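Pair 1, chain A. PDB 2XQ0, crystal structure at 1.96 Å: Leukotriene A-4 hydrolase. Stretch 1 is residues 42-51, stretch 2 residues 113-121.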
# COMPACT_ATOMS: atom_id res chain seq x y z
N GLU A 42 -26.48 1.77 -11.63
CA GLU A 42 -27.63 2.66 -11.53
C GLU A 42 -27.77 3.23 -10.12
O GLU A 42 -27.97 4.44 -9.95
CB GLU A 42 -28.92 1.92 -11.91
CG GLU A 42 -30.14 2.81 -11.95
CD GLU A 42 -31.43 2.02 -11.80
OE1 GLU A 42 -32.51 2.65 -11.82
OE2 GLU A 42 -31.35 0.78 -11.66
N LYS A 43 -27.66 2.38 -9.11
CA LYS A 43 -27.88 2.82 -7.74
C LYS A 43 -26.56 3.09 -7.02
O LYS A 43 -26.56 3.60 -5.91
CB LYS A 43 -28.70 1.78 -6.98
CG LYS A 43 -30.13 1.66 -7.49
CD LYS A 43 -30.87 0.52 -6.82
CE LYS A 43 -32.38 0.63 -7.06
NZ LYS A 43 -32.70 0.81 -8.51
N SER A 44 -25.45 2.77 -7.68
CA SER A 44 -24.14 2.74 -7.03
C SER A 44 -24.21 1.97 -5.71
O SER A 44 -23.84 2.49 -4.66
CB SER A 44 -23.59 4.15 -6.82
OG SER A 44 -23.46 4.82 -8.05
N ALA A 45 -24.68 0.73 -5.79
CA ALA A 45 -24.72 -0.15 -4.64
C ALA A 45 -24.37 -1.58 -5.03
O ALA A 45 -24.62 -2.03 -6.15
CB ALA A 45 -26.10 -0.12 -3.98
N ILE A 46 -23.76 -2.29 -4.09
CA ILE A 46 -23.62 -3.73 -4.19
C ILE A 46 -24.54 -4.35 -3.15
O ILE A 46 -24.58 -3.91 -2.00
CB ILE A 46 -22.16 -4.14 -4.02
CG1 ILE A 46 -21.35 -3.68 -5.25
CG2 ILE A 46 -22.04 -5.65 -3.88
CD1 ILE A 46 -19.89 -4.03 -5.18
N SER A 47 -25.32 -5.35 -3.56
CA SER A 47 -26.32 -5.92 -2.67
C SER A 47 -26.24 -7.42 -2.83
O SER A 47 -25.62 -7.92 -3.76
CB SER A 47 -27.73 -5.43 -3.06
OG SER A 47 -28.03 -5.77 -4.41
N GLY A 48 -26.86 -8.15 -1.92
CA GLY A 48 -26.89 -9.59 -2.03
C GLY A 48 -26.75 -10.16 -0.65
O GLY A 48 -27.31 -9.63 0.32
N SER A 49 -25.99 -11.24 -0.53
CA SER A 49 -25.89 -11.87 0.76
C SER A 49 -24.53 -12.50 0.95
O SER A 49 -23.85 -12.84 -0.01
CB SER A 49 -26.99 -12.92 0.90
OG SER A 49 -26.66 -14.09 0.18
N VAL A 50 -24.12 -12.63 2.21
CA VAL A 50 -22.91 -13.33 2.56
C VAL A 50 -23.29 -14.52 3.41
O VAL A 50 -24.16 -14.43 4.29
CB VAL A 50 -21.88 -12.44 3.31
CG1 VAL A 50 -22.49 -11.74 4.53
CG2 VAL A 50 -20.66 -13.27 3.74
N THR A 51 -22.68 -15.66 3.11
CA THR A 51 -22.95 -16.87 3.88
C THR A 51 -21.64 -17.35 4.50
O THR A 51 -20.66 -17.54 3.81
CB THR A 51 -23.52 -17.99 2.99
OG1 THR A 51 -24.66 -17.50 2.27
CG2 THR A 51 -23.93 -19.18 3.83
N THR A 113 -24.61 -22.59 9.72
CA THR A 113 -24.52 -21.70 8.58
C THR A 113 -25.22 -20.39 8.90
O THR A 113 -26.34 -20.39 9.44
CB THR A 113 -25.15 -22.34 7.34
OG1 THR A 113 -24.41 -23.52 7.01
CG2 THR A 113 -25.11 -21.38 6.17
N LEU A 114 -24.56 -19.28 8.58
CA LEU A 114 -25.08 -17.94 8.82
C LEU A 114 -25.21 -17.17 7.51
O LEU A 114 -24.22 -16.96 6.81
CB LEU A 114 -24.16 -17.19 9.77
CG LEU A 114 -24.42 -15.68 9.87
CD1 LEU A 114 -25.81 -15.42 10.40
CD2 LEU A 114 -23.38 -15.02 10.74
N ASN A 115 -26.44 -16.76 7.18
CA ASN A 115 -26.67 -15.97 5.98
C ASN A 115 -27.21 -14.58 6.32
O ASN A 115 -28.17 -14.44 7.08
CB ASN A 115 -27.63 -16.68 5.02
CG ASN A 115 -27.84 -15.91 3.72
OD1 ASN A 115 -28.78 -15.12 3.60
ND2 ASN A 115 -26.98 -16.13 2.75
N ILE A 116 -26.58 -13.55 5.77
CA ILE A 116 -27.03 -12.18 5.98
C ILE A 116 -27.25 -11.49 4.64
O ILE A 116 -26.32 -11.38 3.84
CB ILE A 116 -25.98 -11.38 6.75
CG1 ILE A 116 -25.57 -12.12 8.03
CG2 ILE A 116 -26.49 -9.97 7.03
CD1 ILE A 116 -24.25 -11.65 8.59
N GLN A 117 -28.46 -11.01 4.42
CA GLN A 117 -28.76 -10.22 3.23
C GLN A 117 -28.54 -8.77 3.56
O GLN A 117 -28.96 -8.29 4.61
CB GLN A 117 -30.20 -10.41 2.78
CG GLN A 117 -30.51 -11.79 2.24
CD GLN A 117 -31.98 -11.98 2.03
OE1 GLN A 117 -32.63 -11.18 1.35
NE2 GLN A 117 -32.54 -13.03 2.62
N PHE A 118 -27.92 -8.05 2.64
CA PHE A 118 -27.58 -6.67 2.91
C PHE A 118 -27.40 -5.94 1.60
O PHE A 118 -27.34 -6.56 0.53
CB PHE A 118 -26.27 -6.62 3.70
CG PHE A 118 -25.08 -7.05 2.91
CD1 PHE A 118 -24.78 -8.40 2.77
CD2 PHE A 118 -24.27 -6.13 2.28
CE1 PHE A 118 -23.69 -8.80 2.02
CE2 PHE A 118 -23.20 -6.52 1.54
CZ PHE A 118 -22.91 -7.87 1.40
N ARG A 119 -27.29 -4.61 1.69
CA ARG A 119 -26.81 -3.81 0.58
C ARG A 119 -25.88 -2.71 1.10
O ARG A 119 -25.99 -2.27 2.25
CB ARG A 119 -27.98 -3.20 -0.20
CG ARG A 119 -28.89 -2.32 0.64
CD ARG A 119 -30.14 -1.87 -0.14
NE ARG A 119 -29.76 -1.07 -1.30
CZ ARG A 119 -29.81 -1.49 -2.56
NH1 ARG A 119 -30.26 -2.70 -2.84
NH2 ARG A 119 -29.44 -0.67 -3.54
N THR A 120 -24.95 -2.26 0.26
CA THR A 120 -24.14 -1.10 0.58
C THR A 120 -24.97 0.19 0.51
O THR A 120 -26.05 0.22 -0.08
CB THR A 120 -22.89 -1.00 -0.31
OG1 THR A 120 -23.26 -0.87 -1.70
CG2 THR A 120 -22.03 -2.22 -0.12
N THR A 121 -24.48 1.25 1.14
CA THR A 121 -25.22 2.51 1.12
C THR A 121 -24.39 3.62 0.49
O THR A 121 -23.22 3.42 0.13
CB THR A 121 -25.69 2.94 2.55
OG1 THR A 121 -24.57 3.42 3.31
CG2 THR A 121 -26.38 1.80 3.29
O HOH W 1 -22.86 1.85 -2.18

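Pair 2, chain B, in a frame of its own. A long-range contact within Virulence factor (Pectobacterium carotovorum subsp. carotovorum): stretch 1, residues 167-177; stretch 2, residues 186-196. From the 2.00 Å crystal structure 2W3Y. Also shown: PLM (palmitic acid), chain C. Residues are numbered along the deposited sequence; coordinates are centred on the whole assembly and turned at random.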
# COMPACT_ATOMS: atom_id res chain seq x y z
N ASN B 167 -4.02 -2.46 -15.56
CA ASN B 167 -3.96 -1.58 -14.38
C ASN B 167 -3.37 -2.26 -13.15
O ASN B 167 -3.70 -3.41 -12.86
CB ASN B 167 -5.34 -1.01 -14.04
CG ASN B 167 -5.84 -0.02 -15.10
OD1 ASN B 167 -5.09 0.83 -15.57
ND2 ASN B 167 -7.11 -0.13 -15.46
N TYR B 168 -2.52 -1.53 -12.43
CA TYR B 168 -1.68 -2.10 -11.36
C TYR B 168 -1.50 -1.10 -10.23
O TYR B 168 -0.89 -0.03 -10.42
CB TYR B 168 -0.33 -2.54 -11.93
CG TYR B 168 0.62 -3.28 -10.99
CD1 TYR B 168 0.22 -4.44 -10.29
CD2 TYR B 168 1.94 -2.85 -10.85
CE1 TYR B 168 1.12 -5.12 -9.44
CE2 TYR B 168 2.85 -3.53 -10.02
CZ TYR B 168 2.43 -4.66 -9.31
OH TYR B 168 3.34 -5.33 -8.50
N LEU B 169 -2.04 -1.44 -9.06
CA LEU B 169 -2.07 -0.56 -7.89
C LEU B 169 -1.36 -1.22 -6.69
O LEU B 169 -1.41 -2.43 -6.53
CB LEU B 169 -3.53 -0.22 -7.51
CG LEU B 169 -4.50 0.44 -8.52
CD1 LEU B 169 -5.15 -0.59 -9.46
CD2 LEU B 169 -5.61 1.24 -7.82
N TYR B 170 -0.66 -0.40 -5.90
CA TYR B 170 -0.16 -0.76 -4.59
C TYR B 170 -1.03 -0.06 -3.56
O TYR B 170 -1.13 1.16 -3.56
CB TYR B 170 1.31 -0.35 -4.40
CG TYR B 170 2.29 -1.39 -4.88
CD1 TYR B 170 2.26 -1.80 -6.20
CD2 TYR B 170 3.23 -1.98 -4.01
CE1 TYR B 170 3.13 -2.75 -6.67
CE2 TYR B 170 4.12 -2.96 -4.48
CZ TYR B 170 4.04 -3.34 -5.83
OH TYR B 170 4.87 -4.28 -6.40
N ALA B 171 -1.69 -0.86 -2.71
CA ALA B 171 -2.48 -0.36 -1.58
C ALA B 171 -1.77 -0.87 -0.33
O ALA B 171 -1.88 -2.05 0.02
CB ALA B 171 -3.89 -0.86 -1.66
N TYR B 172 -1.04 0.01 0.33
CA TYR B 172 -0.06 -0.41 1.32
C TYR B 172 0.14 0.57 2.46
O TYR B 172 -0.39 1.69 2.44
CB TYR B 172 1.29 -0.75 0.64
CG TYR B 172 2.11 0.40 0.06
CD1 TYR B 172 3.30 0.82 0.67
CD2 TYR B 172 1.72 1.06 -1.13
CE1 TYR B 172 4.08 1.87 0.13
CE2 TYR B 172 2.49 2.10 -1.67
CZ TYR B 172 3.68 2.49 -1.04
OH TYR B 172 4.44 3.52 -1.57
N SER B 173 0.87 0.11 3.48
CA SER B 173 1.37 0.96 4.55
C SER B 173 2.87 0.72 4.74
O SER B 173 3.38 -0.36 4.42
CB SER B 173 0.60 0.74 5.88
OG SER B 173 0.79 -0.56 6.41
N THR B 174 3.57 1.76 5.22
CA THR B 174 4.98 1.66 5.63
C THR B 174 5.08 2.06 7.10
O THR B 174 4.32 2.90 7.60
CB THR B 174 5.97 2.52 4.80
OG1 THR B 174 5.87 3.89 5.19
CG2 THR B 174 5.73 2.38 3.29
N HIS B 175 6.01 1.42 7.79
CA HIS B 175 6.19 1.61 9.22
C HIS B 175 7.68 1.88 9.41
O HIS B 175 8.50 0.96 9.39
CB HIS B 175 5.59 0.39 9.99
CG HIS B 175 4.14 0.19 9.70
ND1 HIS B 175 3.14 0.80 10.45
CD2 HIS B 175 3.51 -0.39 8.65
CE1 HIS B 175 1.97 0.53 9.91
NE2 HIS B 175 2.16 -0.18 8.81
N ASP B 176 8.00 3.18 9.46
CA ASP B 176 9.38 3.66 9.45
C ASP B 176 9.95 3.78 10.84
O ASP B 176 9.41 4.52 11.66
CB ASP B 176 9.51 5.06 8.82
CG ASP B 176 8.84 5.19 7.47
OD1 ASP B 176 8.59 4.17 6.79
OD2 ASP B 176 8.55 6.34 7.10
N LEU B 177 11.05 3.08 11.09
CA LEU B 177 11.81 3.20 12.34
C LEU B 177 13.21 3.66 12.01
O LEU B 177 14.10 2.86 11.78
CB LEU B 177 11.82 1.86 13.10
CG LEU B 177 10.37 1.72 13.52
CD1 LEU B 177 9.65 0.50 12.94
CD2 LEU B 177 10.14 1.98 15.01
N PHE B 186 12.49 7.38 15.64
CA PHE B 186 11.08 7.71 15.62
C PHE B 186 10.29 6.63 14.86
O PHE B 186 10.84 5.88 14.03
CB PHE B 186 10.84 9.10 15.01
CG PHE B 186 11.31 9.22 13.58
CD1 PHE B 186 10.51 8.79 12.52
CD2 PHE B 186 12.57 9.76 13.29
CE1 PHE B 186 10.94 8.90 11.21
CE2 PHE B 186 13.01 9.87 11.97
CZ PHE B 186 12.19 9.43 10.93
N TYR B 187 8.99 6.57 15.15
CA TYR B 187 8.07 5.74 14.39
C TYR B 187 7.14 6.63 13.54
O TYR B 187 6.39 7.47 14.07
CB TYR B 187 7.31 4.78 15.32
CG TYR B 187 6.17 4.02 14.68
CD1 TYR B 187 6.33 3.32 13.47
CD2 TYR B 187 4.91 4.00 15.29
CE1 TYR B 187 5.27 2.63 12.90
CE2 TYR B 187 3.85 3.31 14.73
CZ TYR B 187 4.03 2.63 13.53
OH TYR B 187 2.97 1.94 12.98
N LYS B 188 7.22 6.46 12.21
CA LYS B 188 6.30 7.13 11.29
C LYS B 188 5.46 6.09 10.52
O LYS B 188 6.00 5.36 9.69
CB LYS B 188 7.06 8.04 10.31
CG LYS B 188 6.17 8.91 9.41
CD LYS B 188 6.95 9.56 8.25
CE LYS B 188 7.96 10.59 8.73
NZ LYS B 188 7.35 11.70 9.54
N PRO B 189 4.16 5.97 10.85
CA PRO B 189 3.30 5.13 10.03
C PRO B 189 2.64 5.89 8.87
O PRO B 189 1.99 6.92 9.10
CB PRO B 189 2.24 4.63 11.02
CG PRO B 189 2.15 5.72 12.07
CD PRO B 189 3.44 6.53 12.02
N ARG B 190 2.80 5.38 7.65
CA ARG B 190 2.19 6.01 6.44
C ARG B 190 1.20 5.09 5.71
O ARG B 190 1.45 3.88 5.58
CB ARG B 190 3.28 6.44 5.45
CG ARG B 190 4.22 7.53 5.92
CD ARG B 190 5.34 7.78 4.87
NE ARG B 190 6.47 6.83 4.97
CZ ARG B 190 7.29 6.51 3.96
NH1 ARG B 190 7.13 7.06 2.76
NH2 ARG B 190 8.29 5.63 4.15
N PHE B 191 0.09 5.69 5.24
CA PHE B 191 -0.93 5.08 4.41
C PHE B 191 -0.72 5.60 2.98
O PHE B 191 -0.71 6.81 2.75
CB PHE B 191 -2.32 5.48 4.95
CG PHE B 191 -3.50 5.08 4.09
CD1 PHE B 191 -4.13 3.85 4.26
CD2 PHE B 191 -4.01 5.96 3.13
CE1 PHE B 191 -5.25 3.51 3.47
CE2 PHE B 191 -5.11 5.62 2.35
CZ PHE B 191 -5.73 4.40 2.51
N LEU B 192 -0.51 4.68 2.03
CA LEU B 192 -0.17 5.04 0.63
C LEU B 192 -0.96 4.24 -0.42
O LEU B 192 -1.06 3.02 -0.30
CB LEU B 192 1.34 4.84 0.39
CG LEU B 192 2.29 5.70 1.22
CD1 LEU B 192 3.70 5.12 1.32
CD2 LEU B 192 2.33 7.16 0.70
N ILE B 193 -1.53 4.93 -1.42
CA ILE B 193 -2.13 4.26 -2.58
C ILE B 193 -1.45 4.78 -3.85
O ILE B 193 -1.48 5.97 -4.12
CB ILE B 193 -3.68 4.45 -2.74
CG1 ILE B 193 -4.45 4.38 -1.40
CG2 ILE B 193 -4.21 3.46 -3.81
CD1 ILE B 193 -4.71 2.96 -0.84
N TYR B 194 -0.78 3.87 -4.56
CA TYR B 194 -0.03 4.22 -5.78
C TYR B 194 -0.68 3.50 -6.92
O TYR B 194 -1.18 2.38 -6.75
CB TYR B 194 1.43 3.79 -5.68
CG TYR B 194 2.34 4.70 -4.88
CD1 TYR B 194 1.84 5.55 -3.88
CD2 TYR B 194 3.71 4.67 -5.09
CE1 TYR B 194 2.70 6.37 -3.15
CE2 TYR B 194 4.56 5.48 -4.36
CZ TYR B 194 4.06 6.32 -3.40
OH TYR B 194 4.95 7.12 -2.70
N GLY B 195 -0.69 4.13 -8.10
CA GLY B 195 -1.35 3.54 -9.25
C GLY B 195 -0.56 3.72 -10.53
O GLY B 195 -0.09 4.82 -10.83
N THR B 196 -0.39 2.62 -11.26
CA THR B 196 0.24 2.65 -12.59
C THR B 196 -0.46 1.63 -13.50
O THR B 196 -1.59 1.20 -13.21
CB THR B 196 1.82 2.50 -12.50
OG1 THR B 196 2.47 2.88 -13.73
CG2 THR B 196 2.26 1.07 -12.07
C1 PLM C . 9.19 -10.41 -10.94
O2 PLM C . 9.33 -11.38 -11.74
C2 PLM C . 8.52 -9.12 -11.40
C3 PLM C . 7.14 -8.90 -10.79
C4 PLM C . 6.46 -7.63 -11.29
C5 PLM C . 7.01 -6.36 -10.63
C6 PLM C . 6.81 -5.12 -11.49
C7 PLM C . 6.96 -3.84 -10.67
C8 PLM C . 7.44 -2.64 -11.49
C9 PLM C . 6.29 -1.65 -11.66
CA PLM C . 6.48 -0.33 -10.92
CB PLM C . 5.47 -0.17 -9.79
CC PLM C . 6.01 0.77 -8.72
CD PLM C . 5.71 0.28 -7.32
CE PLM C . 4.89 1.32 -6.57
CF PLM C . 4.93 1.10 -5.06

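Two neighbouring antiparallel strands fix the places of their side chains but not their identity, and pairs 1 and 2 illustrate how far the fillings can diverge. The N, CA and C atoms of 14 central residues superpose with an RMSD of 0.5 Å; the strand directions lie at 159° in pair 1 and 170° in pair 2. The backbone ladder is conserved at the two central hydrogen-bonded pairs and departs from the main-chain pattern at Ile A46 and Thr A120. Gly A48 and Phe A118 form a hydrogen-bonded pair (Gly A48 N to Phe A118 O, 3.0 Å; Phe A118 N to Gly A48 O, 2.9 Å), and so do the matching Tyr B172 and Leu B192 (Tyr B172 N to Leu B192 O, 3.1 Å; Leu B192 N to Tyr B172 O, 3.0 Å).

A clear exchange occurs at this rung. In pair 1 the ring comes from the second strand: Phe A118, chi1 p, leans across a glycine that offers no side chain, and CE1 reaches Val A50 CG1 at 4.0 Å. In pair 2 the ring comes from the first strand. Tyr B172, also p, lays its face against Leu B192, whose CB sits 3.8 Å from the ring centroid, and turns its edge toward the face of Tyr B194. Either way, one aromatic ring bridges the strands, contributed from opposite sides.

One rung along on the same face, Val A50 and Ile A116 meet through CG1 and CB at 4.2 Å, a buried apolar contact. Their counterparts, Thr B174 and Arg B190, are polar; the arginine reaches on to Asp B176 in a salt bridge, with NE 3.0 Å from OD2.

In the other direction, Ile A46 matches Tyr B170 and Thr A120 matches Tyr B194. Pair 1 uses a side chain to complete the ladder: Ile A46 N donates to Thr A120 OG1 at 2.8 Å, where Tyr B170 N donates to the main-chain Tyr B194 O at 3.0 Å. The two tyrosines instead pack CB to CB at 4.3 Å and both border palmitic acid, whose CF lies 3.6 Å from Tyr B170 CG.

The opposite face follows the same rule. Ser A47 and Arg A119 touch through their CB atoms at 3.6 Å; Ala B171 and Ile B193 replace them with an apolar contact, CB to CD1 at 4.0 Å. Ser A49 and Gln A117 match Ser B173 and Phe B191: Ser A49 OG accepts a weak hydrogen bond from Asn A115 ND2 at 3.3 Å, while Ser B173 OG is hydrogen-bonded to His B175 NE2 at 2.8 Å within its own strand. Asn A115 ND2 also donates to Thr A51 OG1 at 2.7 Å; at the matching positions Pro B189 has no side-chain donor, and His B175 ND1 and Tyr B187 OH are hydrogen-bonded at 2.8 Å. The backbone sets the positions; chemistry is negotiated locally.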